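Local coordinates for periplasmic sugar-binding domain protein (Pseudomonas fluorescens Pf-5, PDB 3H75) that probably binds a carbohydrate in the cleft between two alpha/beta lobes, as other periplasmic sugar-binding proteins of its family do, at residues E16-V20 / Y41-D45; M129-L134 / L208-A212; G185-R189 / A212-L218; L236-S242 / K254-A260; L247-I251 / A303-L307. All blocks are in the same frame, centred on the assembly; numbering follows the deposited sequence.

Contact 1 of 5, residues E16-V20 / Y41-D45. With SO4 (sulfate ion), chain B.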
# COMPACT_ATOMS: atom_id res chain seq x y z
N GLU A 16 -0.37 4.44 13.08
CA GLU A 16 -1.14 3.81 12.01
C GLU A 16 -0.43 2.52 11.58
O GLU A 16 0.67 2.55 11.03
CB GLU A 16 -1.27 4.77 10.83
CG GLU A 16 -2.12 4.24 9.69
CD GLU A 16 -2.41 5.30 8.64
OE1 GLU A 16 -2.07 6.48 8.86
OE2 GLU A 16 -2.99 4.95 7.60
N THR A 17 -1.08 1.39 11.83
CA THR A 17 -0.49 0.09 11.53
C THR A 17 0.27 -0.06 10.22
O THR A 17 1.44 -0.45 10.22
CB THR A 17 -1.54 -1.02 11.64
OG1 THR A 17 -2.18 -0.94 12.92
CG2 THR A 17 -0.87 -2.39 11.51
N PHE A 18 -0.37 0.25 9.10
CA PHE A 18 0.31 0.10 7.82
C PHE A 18 1.55 0.95 7.69
O PHE A 18 2.62 0.45 7.31
CB PHE A 18 -0.61 0.45 6.65
CG PHE A 18 0.12 0.50 5.33
CD1 PHE A 18 0.50 -0.67 4.69
CD2 PHE A 18 0.51 1.72 4.78
CE1 PHE A 18 1.27 -0.63 3.53
CE2 PHE A 18 1.28 1.78 3.63
CZ PHE A 18 1.67 0.60 2.99
N TRP A 19 1.42 2.23 8.00
CA TRP A 19 2.54 3.13 7.86
C TRP A 19 3.67 2.87 8.85
O TRP A 19 4.83 3.15 8.56
CB TRP A 19 2.05 4.58 7.87
CG TRP A 19 1.52 4.96 6.52
CD1 TRP A 19 0.23 5.29 6.18
CD2 TRP A 19 2.27 5.00 5.29
NE1 TRP A 19 0.14 5.51 4.83
CE2 TRP A 19 1.37 5.34 4.26
CE3 TRP A 19 3.61 4.77 4.98
CZ2 TRP A 19 1.78 5.46 2.92
CZ3 TRP A 19 4.02 4.89 3.65
CH2 TRP A 19 3.10 5.23 2.64
N VAL A 20 3.33 2.31 10.01
CA VAL A 20 4.36 1.97 10.98
C VAL A 20 5.11 0.74 10.45
O VAL A 20 6.33 0.65 10.55
CB VAL A 20 3.76 1.66 12.36
CG1 VAL A 20 4.82 1.05 13.28
CG2 VAL A 20 3.20 2.94 12.98
N TYR A 41 6.75 11.76 10.35
CA TYR A 41 5.33 11.47 10.16
C TYR A 41 4.50 12.74 9.98
O TYR A 41 4.69 13.72 10.69
CB TYR A 41 4.78 10.69 11.37
CG TYR A 41 5.13 9.22 11.37
CD1 TYR A 41 4.36 8.31 10.64
CD2 TYR A 41 6.22 8.74 12.09
CE1 TYR A 41 4.67 6.95 10.64
CE2 TYR A 41 6.54 7.38 12.09
CZ TYR A 41 5.76 6.50 11.36
OH TYR A 41 6.05 5.15 11.37
N ALA A 42 3.55 12.70 9.04
CA ALA A 42 2.68 13.85 8.81
C ALA A 42 1.49 13.82 9.77
O ALA A 42 0.81 14.82 9.94
CB ALA A 42 2.18 13.83 7.38
N GLU A 43 1.27 12.66 10.39
CA GLU A 43 0.13 12.45 11.28
C GLU A 43 -1.15 12.77 10.52
O GLU A 43 -2.06 13.45 11.00
CB GLU A 43 0.27 13.30 12.57
CG GLU A 43 1.57 13.07 13.35
CD GLU A 43 1.75 11.65 13.90
OE1 GLU A 43 0.85 10.81 13.73
OE2 GLU A 43 2.80 11.39 14.52
N ARG A 44 -1.19 12.27 9.29
CA ARG A 44 -2.32 12.39 8.38
C ARG A 44 -2.79 13.78 7.96
O ARG A 44 -3.97 13.98 7.67
CB ARG A 44 -3.49 11.57 8.92
CG ARG A 44 -3.33 10.05 8.68
CD ARG A 44 -3.26 9.76 7.19
NE ARG A 44 -3.12 8.34 6.87
CZ ARG A 44 -3.05 7.88 5.62
NH1 ARG A 44 -3.10 8.73 4.61
NH2 ARG A 44 -2.94 6.58 5.39
N ASP A 45 -1.88 14.74 7.93
CA ASP A 45 -2.20 16.08 7.46
C ASP A 45 -1.13 16.36 6.41
O ASP A 45 0.03 16.63 6.75
CB ASP A 45 -2.10 17.12 8.58
CG ASP A 45 -2.47 18.52 8.11
OD1 ASP A 45 -2.46 18.75 6.89
OD2 ASP A 45 -2.77 19.39 8.96
S SO4 B . -2.06 6.85 1.63
O1 SO4 B . -2.43 6.07 0.42
O2 SO4 B . -1.99 5.94 2.78
O3 SO4 B . -0.74 7.46 1.39
O4 SO4 B . -3.08 7.89 1.87

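Contact 2 of 5, residues M129-L134 / L208-A212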
# COMPACT_ATOMS: atom_id res chain seq x y z
N MSE A 129 -9.10 -8.10 -6.11
CA MSE A 129 -9.98 -8.28 -4.97
C MSE A 129 -11.40 -8.64 -5.39
O MSE A 129 -11.99 -9.54 -4.81
CB MSE A 129 -10.03 -7.03 -4.08
CG MSE A 129 -8.80 -6.88 -3.18
SE MSE A 129 -9.08 -5.57 -1.78
CE MSE A 129 -9.00 -3.96 -2.86
N LEU A 130 -11.94 -7.95 -6.38
CA LEU A 130 -13.29 -8.27 -6.81
C LEU A 130 -13.33 -9.64 -7.48
O LEU A 130 -14.24 -10.42 -7.22
CB LEU A 130 -13.87 -7.21 -7.75
CG LEU A 130 -15.37 -7.44 -8.02
CD1 LEU A 130 -16.13 -7.37 -6.71
CD2 LEU A 130 -15.89 -6.41 -8.99
N LYS A 131 -12.35 -9.93 -8.33
CA LYS A 131 -12.32 -11.23 -9.01
C LYS A 131 -12.26 -12.37 -7.99
O LYS A 131 -12.95 -13.38 -8.14
CB LYS A 131 -11.14 -11.32 -9.97
CG LYS A 131 -11.32 -10.50 -11.24
CD LYS A 131 -10.23 -10.79 -12.26
CE LYS A 131 -10.32 -12.20 -12.82
NZ LYS A 131 -11.53 -12.42 -13.67
N GLU A 132 -11.44 -12.19 -6.95
CA GLU A 132 -11.30 -13.20 -5.91
C GLU A 132 -12.59 -13.36 -5.11
O GLU A 132 -13.01 -14.48 -4.80
CB GLU A 132 -10.16 -12.83 -4.96
CG GLU A 132 -8.78 -13.14 -5.51
CD GLU A 132 -8.52 -14.63 -5.57
OE1 GLU A 132 -8.43 -15.26 -4.50
OE2 GLU A 132 -8.41 -15.17 -6.69
N LEU A 133 -13.22 -12.24 -4.77
CA LEU A 133 -14.47 -12.29 -4.01
C LEU A 133 -15.53 -13.03 -4.82
O LEU A 133 -16.26 -13.87 -4.29
CB LEU A 133 -14.96 -10.87 -3.69
CG LEU A 133 -14.22 -10.10 -2.59
CD1 LEU A 133 -14.76 -8.67 -2.55
CD2 LEU A 133 -14.42 -10.79 -1.23
N LEU A 134 -15.61 -12.71 -6.11
CA LEU A 134 -16.58 -13.36 -6.99
C LEU A 134 -16.31 -14.85 -7.07
O LEU A 134 -17.24 -15.67 -7.08
CB LEU A 134 -16.53 -12.74 -8.38
CG LEU A 134 -17.29 -11.42 -8.53
CD1 LEU A 134 -17.00 -10.79 -9.89
CD2 LEU A 134 -18.78 -11.68 -8.36
N LEU A 208 -21.28 -9.01 -1.22
CA LEU A 208 -19.85 -8.72 -1.33
C LEU A 208 -19.50 -7.33 -0.83
O LEU A 208 -20.23 -6.37 -1.10
CB LEU A 208 -19.38 -8.84 -2.78
CG LEU A 208 -19.57 -10.16 -3.52
CD1 LEU A 208 -19.12 -9.97 -4.97
CD2 LEU A 208 -18.79 -11.27 -2.83
N VAL A 209 -18.39 -7.21 -0.11
CA VAL A 209 -17.91 -5.92 0.37
C VAL A 209 -16.43 -5.79 0.02
O VAL A 209 -15.58 -6.49 0.56
CB VAL A 209 -18.08 -5.78 1.90
CG1 VAL A 209 -17.56 -4.41 2.36
CG2 VAL A 209 -19.55 -5.93 2.28
N TRP A 210 -16.15 -4.90 -0.93
CA TRP A 210 -14.80 -4.61 -1.40
C TRP A 210 -14.31 -3.42 -0.58
O TRP A 210 -15.01 -2.41 -0.48
CB TRP A 210 -14.87 -4.22 -2.88
CG TRP A 210 -13.58 -3.86 -3.58
CD1 TRP A 210 -12.86 -4.67 -4.41
CD2 TRP A 210 -12.96 -2.57 -3.63
NE1 TRP A 210 -11.83 -3.96 -4.98
CE2 TRP A 210 -11.86 -2.67 -4.52
CE3 TRP A 210 -13.22 -1.34 -3.00
CZ2 TRP A 210 -11.03 -1.58 -4.80
CZ3 TRP A 210 -12.38 -0.25 -3.29
CH2 TRP A 210 -11.31 -0.38 -4.18
N SER A 211 -13.12 -3.54 0.02
CA SER A 211 -12.54 -2.44 0.80
C SER A 211 -11.12 -2.15 0.33
O SER A 211 -10.33 -3.08 0.12
CB SER A 211 -12.51 -2.77 2.29
OG SER A 211 -13.82 -2.78 2.83
N ALA A 212 -10.80 -0.87 0.17
CA ALA A 212 -9.47 -0.48 -0.29
C ALA A 212 -8.38 -0.71 0.74
O ALA A 212 -7.20 -0.58 0.44
CB ALA A 212 -9.47 0.97 -0.76

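Contact 3 of 5, residues G185-R189 / A212-L218. With SO4 (sulfate ion), chain B.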
# COMPACT_ATOMS: atom_id res chain seq x y z
N GLY A 185 -14.22 5.86 2.93
CA GLY A 185 -14.00 5.65 4.34
C GLY A 185 -12.72 6.29 4.85
O GLY A 185 -12.41 6.19 6.04
N GLU A 186 -11.96 6.91 3.95
CA GLU A 186 -10.72 7.61 4.30
C GLU A 186 -9.69 6.75 5.04
O GLU A 186 -8.95 7.27 5.88
CB GLU A 186 -11.04 8.84 5.15
CG GLU A 186 -12.32 9.56 4.74
CD GLU A 186 -12.57 10.83 5.52
OE1 GLU A 186 -12.38 10.83 6.76
OE2 GLU A 186 -12.96 11.84 4.90
N TRP A 187 -9.66 5.46 4.72
CA TRP A 187 -8.73 4.49 5.34
C TRP A 187 -9.06 4.26 6.82
O TRP A 187 -8.35 3.52 7.49
CB TRP A 187 -7.28 4.98 5.28
CG TRP A 187 -6.76 5.40 3.93
CD1 TRP A 187 -6.12 6.57 3.63
CD2 TRP A 187 -6.79 4.64 2.71
NE1 TRP A 187 -5.75 6.58 2.30
CE2 TRP A 187 -6.15 5.41 1.72
CE3 TRP A 187 -7.30 3.38 2.37
CZ2 TRP A 187 -6.00 4.96 0.40
CZ3 TRP A 187 -7.15 2.93 1.06
CH2 TRP A 187 -6.50 3.72 0.10
N ASN A 188 -10.13 4.89 7.30
CA ASN A 188 -10.52 4.84 8.71
C ASN A 188 -11.52 3.75 9.10
O ASN A 188 -12.62 3.67 8.54
CB ASN A 188 -11.04 6.22 9.11
CG ASN A 188 -11.26 6.37 10.60
OD1 ASN A 188 -12.20 5.81 11.16
ND2 ASN A 188 -10.39 7.14 11.25
N ARG A 189 -11.15 2.95 10.10
CA ARG A 189 -11.97 1.85 10.58
C ARG A 189 -13.31 2.26 11.19
O ARG A 189 -14.35 1.73 10.81
CB ARG A 189 -11.18 1.02 11.60
CG ARG A 189 -11.93 -0.18 12.14
CD ARG A 189 -10.99 -1.07 12.94
NE ARG A 189 -11.66 -2.24 13.49
CZ ARG A 189 -11.02 -3.26 14.05
NH1 ARG A 189 -9.70 -3.25 14.14
NH2 ARG A 189 -11.71 -4.29 14.52
N ALA A 212 -10.80 -0.87 0.17
CA ALA A 212 -9.47 -0.48 -0.29
C ALA A 212 -8.38 -0.71 0.74
O ALA A 212 -7.20 -0.58 0.44
CB ALA A 212 -9.47 0.97 -0.76
N ASN A 213 -8.75 -1.02 1.98
CA ASN A 213 -7.73 -1.35 2.97
C ASN A 213 -8.35 -2.24 4.04
O ASN A 213 -9.58 -2.42 4.07
CB ASN A 213 -7.03 -0.09 3.54
CG ASN A 213 -7.72 0.51 4.74
OD1 ASN A 213 -8.90 0.29 4.97
ND2 ASN A 213 -6.97 1.30 5.51
N ASP A 214 -7.51 -2.84 4.88
CA ASP A 214 -7.99 -3.76 5.89
C ASP A 214 -8.71 -3.12 7.07
O ASP A 214 -9.66 -3.71 7.59
CB ASP A 214 -6.84 -4.67 6.38
CG ASP A 214 -5.69 -3.90 7.01
OD1 ASP A 214 -5.60 -2.67 6.85
OD2 ASP A 214 -4.86 -4.57 7.66
N GLU A 215 -8.28 -1.93 7.46
CA GLU A 215 -8.91 -1.21 8.57
C GLU A 215 -10.40 -1.06 8.30
O GLU A 215 -11.24 -1.38 9.15
CB GLU A 215 -8.30 0.18 8.72
CG GLU A 215 -6.80 0.23 9.03
CD GLU A 215 -6.48 -0.07 10.48
OE1 GLU A 215 -7.32 0.23 11.35
OE2 GLU A 215 -5.37 -0.58 10.76
N MSE A 216 -10.73 -0.58 7.11
CA MSE A 216 -12.13 -0.38 6.74
C MSE A 216 -12.88 -1.70 6.65
O MSE A 216 -14.03 -1.78 7.06
CB MSE A 216 -12.21 0.39 5.43
CG MSE A 216 -11.64 1.80 5.54
SE MSE A 216 -11.88 2.89 3.99
CE MSE A 216 -10.87 1.79 2.71
N ALA A 217 -12.24 -2.74 6.13
CA ALA A 217 -12.90 -4.04 6.04
C ALA A 217 -13.28 -4.52 7.44
O ALA A 217 -14.40 -4.99 7.67
CB ALA A 217 -11.98 -5.05 5.36
N LEU A 218 -12.35 -4.40 8.39
CA LEU A 218 -12.61 -4.83 9.77
C LEU A 218 -13.76 -4.03 10.39
O LEU A 218 -14.54 -4.57 11.17
CB LEU A 218 -11.33 -4.68 10.60
CG LEU A 218 -10.21 -5.63 10.18
CD1 LEU A 218 -8.94 -5.26 10.91
CD2 LEU A 218 -10.62 -7.07 10.45
S SO4 B . -2.06 6.85 1.63
O1 SO4 B . -2.43 6.07 0.42
O2 SO4 B . -1.99 5.94 2.78
O3 SO4 B . -0.74 7.46 1.39
O4 SO4 B . -3.08 7.89 1.87
O HOH W 1 -8.53 3.25 11.43
O HOH W 2 -14.29 -3.34 13.71

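Contact 4 of 5, residues L236-S242 / K254-A260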
# COMPACT_ATOMS: atom_id res chain seq x y z
N LEU A 236 -19.08 -11.76 1.97
CA LEU A 236 -17.64 -11.84 1.77
C LEU A 236 -16.95 -10.49 1.67
O LEU A 236 -17.39 -9.61 0.93
CB LEU A 236 -17.34 -12.68 0.53
CG LEU A 236 -18.07 -14.03 0.47
CD1 LEU A 236 -17.49 -14.85 -0.68
CD2 LEU A 236 -17.91 -14.79 1.79
N PHE A 237 -15.84 -10.36 2.40
CA PHE A 237 -15.05 -9.13 2.48
C PHE A 237 -13.63 -9.27 1.94
O PHE A 237 -12.99 -10.31 2.09
CB PHE A 237 -14.91 -8.71 3.95
CG PHE A 237 -16.20 -8.34 4.60
CD1 PHE A 237 -16.53 -7.00 4.78
CD2 PHE A 237 -17.08 -9.32 5.06
CE1 PHE A 237 -17.72 -6.64 5.40
CE2 PHE A 237 -18.27 -8.97 5.68
CZ PHE A 237 -18.59 -7.62 5.86
N SER A 238 -13.15 -8.19 1.33
CA SER A 238 -11.78 -8.12 0.84
C SER A 238 -11.10 -6.91 1.48
O SER A 238 -11.76 -5.96 1.91
CB SER A 238 -11.74 -7.97 -0.69
OG SER A 238 -12.19 -6.68 -1.09
N GLY A 239 -9.77 -6.96 1.55
CA GLY A 239 -9.02 -5.85 2.12
C GLY A 239 -7.59 -5.82 1.61
O GLY A 239 -7.13 -6.76 0.95
N VAL A 240 -6.89 -4.73 1.92
CA VAL A 240 -5.49 -4.54 1.54
C VAL A 240 -4.69 -4.17 2.79
O VAL A 240 -5.18 -3.43 3.63
CB VAL A 240 -5.33 -3.39 0.52
CG1 VAL A 240 -3.87 -3.25 0.11
CG2 VAL A 240 -6.19 -3.64 -0.70
N ASN A 241 -3.47 -4.71 2.89
CA ASN A 241 -2.51 -4.50 3.99
C ASN A 241 -2.27 -5.81 4.74
O ASN A 241 -2.60 -6.89 4.23
CB ASN A 241 -2.98 -3.42 4.99
CG ASN A 241 -3.10 -2.03 4.38
OD1 ASN A 241 -2.66 -1.78 3.26
ND2 ASN A 241 -3.70 -1.11 5.13
N SER A 242 -1.69 -5.73 5.93
CA SER A 242 -1.40 -6.94 6.70
C SER A 242 -1.41 -6.72 8.21
O SER A 242 -0.54 -7.22 8.92
CB SER A 242 -0.03 -7.50 6.27
OG SER A 242 1.01 -6.56 6.48
N LYS A 254 -12.86 -15.43 8.10
CA LYS A 254 -13.85 -14.37 8.25
C LYS A 254 -13.62 -13.28 7.21
O LYS A 254 -14.57 -12.66 6.73
CB LYS A 254 -13.78 -13.77 9.66
CG LYS A 254 -14.04 -14.79 10.76
CD LYS A 254 -15.41 -15.43 10.62
CE LYS A 254 -15.62 -16.51 11.66
NZ LYS A 254 -15.39 -15.98 13.03
N LEU A 255 -12.35 -13.05 6.89
CA LEU A 255 -11.97 -12.09 5.86
C LEU A 255 -11.64 -13.02 4.70
O LEU A 255 -10.83 -13.94 4.86
CB LEU A 255 -10.74 -11.29 6.29
CG LEU A 255 -10.13 -10.32 5.27
CD1 LEU A 255 -11.18 -9.34 4.79
CD2 LEU A 255 -8.96 -9.58 5.91
N SER A 256 -12.25 -12.80 3.54
CA SER A 256 -12.06 -13.69 2.40
C SER A 256 -10.86 -13.45 1.50
O SER A 256 -10.29 -14.40 0.96
CB SER A 256 -13.32 -13.70 1.54
OG SER A 256 -14.40 -14.27 2.26
N VAL A 257 -10.48 -12.19 1.33
CA VAL A 257 -9.35 -11.83 0.48
C VAL A 257 -8.53 -10.74 1.15
O VAL A 257 -9.08 -9.77 1.65
CB VAL A 257 -9.83 -11.29 -0.88
CG1 VAL A 257 -8.62 -11.01 -1.77
CG2 VAL A 257 -10.78 -12.28 -1.55
N LEU A 258 -7.21 -10.91 1.17
CA LEU A 258 -6.34 -9.90 1.76
C LEU A 258 -5.12 -9.73 0.87
O LEU A 258 -4.27 -10.62 0.79
CB LEU A 258 -5.90 -10.31 3.18
CG LEU A 258 -5.04 -9.30 3.95
CD1 LEU A 258 -5.75 -7.95 4.05
CD2 LEU A 258 -4.74 -9.86 5.33
N GLU A 259 -5.07 -8.60 0.16
CA GLU A 259 -3.96 -8.29 -0.73
C GLU A 259 -2.87 -7.64 0.12
O GLU A 259 -3.13 -6.65 0.81
CB GLU A 259 -4.39 -7.31 -1.82
CG GLU A 259 -5.30 -7.89 -2.89
CD GLU A 259 -4.57 -8.81 -3.84
OE1 GLU A 259 -3.35 -8.63 -4.04
OE2 GLU A 259 -5.22 -9.72 -4.41
N ALA A 260 -1.67 -8.18 0.07
CA ALA A 260 -0.59 -7.62 0.88
C ALA A 260 0.74 -7.67 0.15
O ALA A 260 0.89 -8.39 -0.84
CB ALA A 260 -0.48 -8.38 2.20
O HOH W 3 -15.29 -12.47 4.18

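Contact 5 of 5, residues L247-I251 / A303-L307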
# COMPACT_ATOMS: atom_id res chain seq x y z
N LEU A 247 -4.80 -10.33 9.34
CA LEU A 247 -4.16 -11.60 9.04
C LEU A 247 -4.89 -12.72 9.78
O LEU A 247 -5.13 -13.79 9.21
CB LEU A 247 -2.69 -11.57 9.47
CG LEU A 247 -1.80 -10.58 8.70
CD1 LEU A 247 -0.48 -10.44 9.42
CD2 LEU A 247 -1.58 -11.06 7.26
N GLN A 248 -5.24 -12.48 11.03
CA GLN A 248 -5.95 -13.48 11.81
C GLN A 248 -7.32 -13.75 11.19
O GLN A 248 -7.76 -14.90 11.13
CB GLN A 248 -6.13 -13.03 13.26
CG GLN A 248 -6.76 -14.09 14.16
CD GLN A 248 -5.89 -15.33 14.30
OE1 GLN A 248 -4.79 -15.26 14.84
NE2 GLN A 248 -6.39 -16.46 13.82
N ALA A 249 -7.99 -12.70 10.73
CA ALA A 249 -9.31 -12.85 10.13
C ALA A 249 -9.23 -13.67 8.84
O ALA A 249 -10.13 -14.44 8.53
CB ALA A 249 -9.93 -11.49 9.85
N LEU A 250 -8.15 -13.49 8.09
CA LEU A 250 -7.97 -14.24 6.85
C LEU A 250 -7.78 -15.71 7.21
O LEU A 250 -8.38 -16.60 6.59
CB LEU A 250 -6.76 -13.72 6.08
CG LEU A 250 -6.54 -14.40 4.72
CD1 LEU A 250 -7.65 -13.99 3.75
CD2 LEU A 250 -5.19 -14.00 4.16
N ILE A 251 -6.95 -15.96 8.21
CA ILE A 251 -6.68 -17.32 8.66
C ILE A 251 -7.97 -17.99 9.16
O ILE A 251 -8.21 -19.17 8.89
CB ILE A 251 -5.63 -17.32 9.79
CG1 ILE A 251 -4.30 -16.81 9.25
CG2 ILE A 251 -5.47 -18.73 10.36
CD1 ILE A 251 -3.25 -16.54 10.32
N ALA A 303 -0.23 -15.82 5.61
CA ALA A 303 -0.73 -14.90 6.63
C ALA A 303 -0.22 -15.30 8.01
O ALA A 303 0.08 -14.44 8.83
CB ALA A 303 -2.26 -14.89 6.61
N ARG A 304 -0.14 -16.60 8.25
CA ARG A 304 0.35 -17.11 9.53
C ARG A 304 1.79 -16.67 9.76
O ARG A 304 2.16 -16.26 10.86
CB ARG A 304 0.27 -18.65 9.54
CG ARG A 304 0.73 -19.31 10.84
CD ARG A 304 -0.44 -19.58 11.79
NE ARG A 304 -0.70 -18.48 12.71
CZ ARG A 304 -1.71 -18.45 13.59
NH1 ARG A 304 -2.55 -19.47 13.66
NH2 ARG A 304 -1.86 -17.42 14.40
N GLN A 305 2.60 -16.76 8.71
CA GLN A 305 4.00 -16.35 8.79
C GLN A 305 4.13 -14.87 9.11
O GLN A 305 4.88 -14.48 10.01
CB GLN A 305 4.72 -16.63 7.46
CG GLN A 305 4.93 -18.10 7.15
CD GLN A 305 5.64 -18.31 5.82
OE1 GLN A 305 5.01 -18.30 4.76
NE2 GLN A 305 6.95 -18.47 5.87
N LEU A 306 3.39 -14.04 8.38
CA LEU A 306 3.43 -12.61 8.60
C LEU A 306 2.88 -12.22 9.96
O LEU A 306 3.35 -11.25 10.57
CB LEU A 306 2.64 -11.88 7.51
CG LEU A 306 3.17 -11.99 6.08
CD1 LEU A 306 2.23 -11.26 5.14
CD2 LEU A 306 4.57 -11.40 5.99
N LEU A 307 1.89 -12.96 10.45
CA LEU A 307 1.29 -12.67 11.74
C LEU A 307 2.28 -12.93 12.86
O LEU A 307 2.46 -12.10 13.75
CB LEU A 307 0.04 -13.54 11.94
CG LEU A 307 -0.66 -13.43 13.29
CD1 LEU A 307 -1.12 -12.00 13.51
CD2 LEU A 307 -1.85 -14.38 13.33

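Contact 1 of 5, residues E16-V20 / Y41-D45
Glu16 and Arg44 form a side-on, two-bond salt bridge that ties the N-cap position of helix 17-33 to the loop leaving strand 36-41, an outermost strand of the parallel sheet in this alpha/beta lobe. Arg44 NE donates to the syn lone pair of Glu16 OE1, 2.9 Å away. Arg44 NH2 reaches Glu16 OE2 at 2.7 Å and almost straight, with an N-H...O angle of 173°. The two flat groups are 31° from coplanar. Glu16 can span the gap because its chain is extended, with CG anti to the backbone N (chi1 -177°), and its OE1 is also gripped by Asn13 N.

A second set of bonds holds a sulfate ion, probably from the crystallisation liquor. Arg44 NH1 donates to sulfate O4 at 2.9 Å, while Arg44 NH2 and Trp19 NE1 converge on sulfate O2 at 2.9 and 3.0 Å. The shared acceptor is consistent with the 3.3 Å approach of Trp19 NE1 to Arg44 NH2, both donors and not bonded to each other. A leucine in place of this arginine would probably leave the Glu16 carboxylate without its charged mate and the sulfate less firmly held.

Packing makes up the remainder. The Tyr41 hydroxyl, hydrogen-bonded to Ser23 OG, ends against the helix backbone, with Tyr41 OH 3.6 Å from Val20 CA.

Contact 2 of 5, residues M129-L134 / L208-A212
The indole of Trp210 carries the methyl of Met129, present as selenomethionine, on one face: CE lies 3.3 Å above the ring plane, offset toward the rim. At the ring edge, in plane, sits the backbone N of Leu130, 3.9 Å from Trp210 CD1. Met129 SE stands 4.8 Å from the centroid of the five-membered ring and 19° off its normal, a Met-aromatic contact at some distance. The bend at chi3 (-73°) turns the methyl back over the indole, whose NE1 is hydrogen-bonded to Gly126 O. Here helix 122-137 packs on a sheet of the alpha/beta fold: the short axes of 129-134 and strand 208-211 approach to 9.2 Å and run nearly antiparallel, at 157°. Farther along, Leu208 spreads its two methyls between neighbouring leucines. Its CD2 lies 3.9 Å from Leu133 CB, and its CD1 meets Leu134 CD2 at 3.8 Å. Leu133 CD1 instead rests on the strand backbone, 3.9 Å from Val209 O.

Contact 3 of 5, residues G185-R189 / A212-L218
Trp187 lays the six-membered part of its indole obliquely against Ala212 and Asn213, with CZ3 3.5 Å from Ala212 CB and CE3 3.7 Å from Asn213 CB. It belongs to a type I' beta turn, Gly185 to Asn188, which follows strand 177-184 and meets the start of helix 214-226. Asn213 is the N-cap of that helix and uses both ends of its amide. OD1 accepts from Met216 N at 2.9 Å (N-H...O 168°), whereas ND2 donates to Trp187 O at 3.3 Å and also to a bound glycerol. One flat group thus couples cap and turn. The selenium of Met216, a selenomethionine, lies beside Gly185 CA. Trp187 NE1 makes a weak hydrogen bond to O4 of a sulfate also held by Arg44 and Trp19. With an alanine in place of Trp187 the indole is gone, which would probably leave a gap beside Ala212 and Asn213 and the sulfate less firmly held. Arg189, extended from CG to NE, spreads its guanidinium over Leu218, whose CB lies 3.7 Å above the plane near its centre; NH2 is salt-bridged to Glu245. A water links Arg189 NE (2.9 Å) to Leu218 O (2.8 Å).

Contact 4 of 5, residues L236-S242 / K254-A260
Phe237 O is gripped by two successive N-H groups, Ser256 N at 3.0 Å and Val257 N at 3.2 Å, both in the carbonyl plane. From there the backbone bonds pass back and forth: Gly239 N to Val257 O, Glu259 N to Gly239 O, and Asn241 N to Glu259 O, each at 2.9 Å. CA-H...O contacts supplement these bonds, Val240 CA approaching Glu259 O to 3.2 Å.

This pattern, with short axes 4.6 Å apart and only 10° from parallel, identifies adjacent parallel strands. They are the two strands of a beta-alpha-beta unit whose connection is helix 244-252.

Among the side chains, the pairs Ser238 with Val257 and Val240 with Glu259 lie on the sheet face met by helix 122-137. Leu258 is turned to the other face, toward helix 244-252. Its CG is anti to the backbone N (chi1 -177°), and the branch ends with CD1 3.3 Å from Asn241 O. Leu255 CD1 touches Phe237 CB. The amide of Asn241 finds its partners elsewhere: ND2 donates to Asp214 OD1, and OD1 is hydrogen-bonded to a bound glycerol, consistent with a place beside the ligand cleft. Near Phe237 and Lys254, one water accepts from Phe237 N, donates to Lys254 O at 2.7 Å and is hydrogen-bonded to Ser256 OG.

Contact 5 of 5, residues L247-I251 / A303-L307
An antiparallel helix pair, 244-252 with 300-309, meets here through Leu247, Ile251, Ala303 and Leu307; the short axes approach to 9.2 Å and cross at -152°. Ala303 CB sits among three side chains of one helix turn: Ile251 CG1 at 3.8 Å, with Leu247 CD2 and Leu250 CD2 each at 3.9 Å. The small methyl suits the close backbones, 5.3 Å between Leu247 CA and Ala303 CA. The other branch of Leu247 presses on the opposing backbone, CD1 lying 3.6 Å from Leu307 N. Toward the rim, Ile251 CD1 rests over one face of the Arg304 guanidinium, 4.0 Å above its plane and off centre. The bends of Arg304 at chi2 and chi3 (94° and -91°) bring that face back to the isoleucine. Gln248 OE1 touches Leu307 CD2 at 3.4 Å, while its NE2 is hydrogen-bonded to Asp252 OD1. On the inner side, Leu247 and Leu250 pack against Leu258 of strand 257-260, and both, like Leu306, touch Leu298, which follows strand 296-297.

Contacts 2 and 4 are buried and reach the same mixed sheet, where Val209 is hydrogen-bonded to Leu236 and Ser238. Contact 2 adds a helix through apolar and selenium contacts, whereas contact 4 is backbone bonding between strands. Contact 5, partly buried and chiefly apolar, packs the connecting helix of contact 4's beta-alpha-beta unit against helix 300-309. Contact 3, also partly buried, shares Ala212 with contact 2, meets contact 4 through Asp214 and Asn241, and mixes a capping asparagine, apolar packing and water bridges. Contact 1 lies at the surface of the lobe built on the parallel sheet and relies on charge; Arg44 packs on Trp187, and contacts 1 and 3 hydrogen-bond the same sulfate, weakly on the Trp187 side.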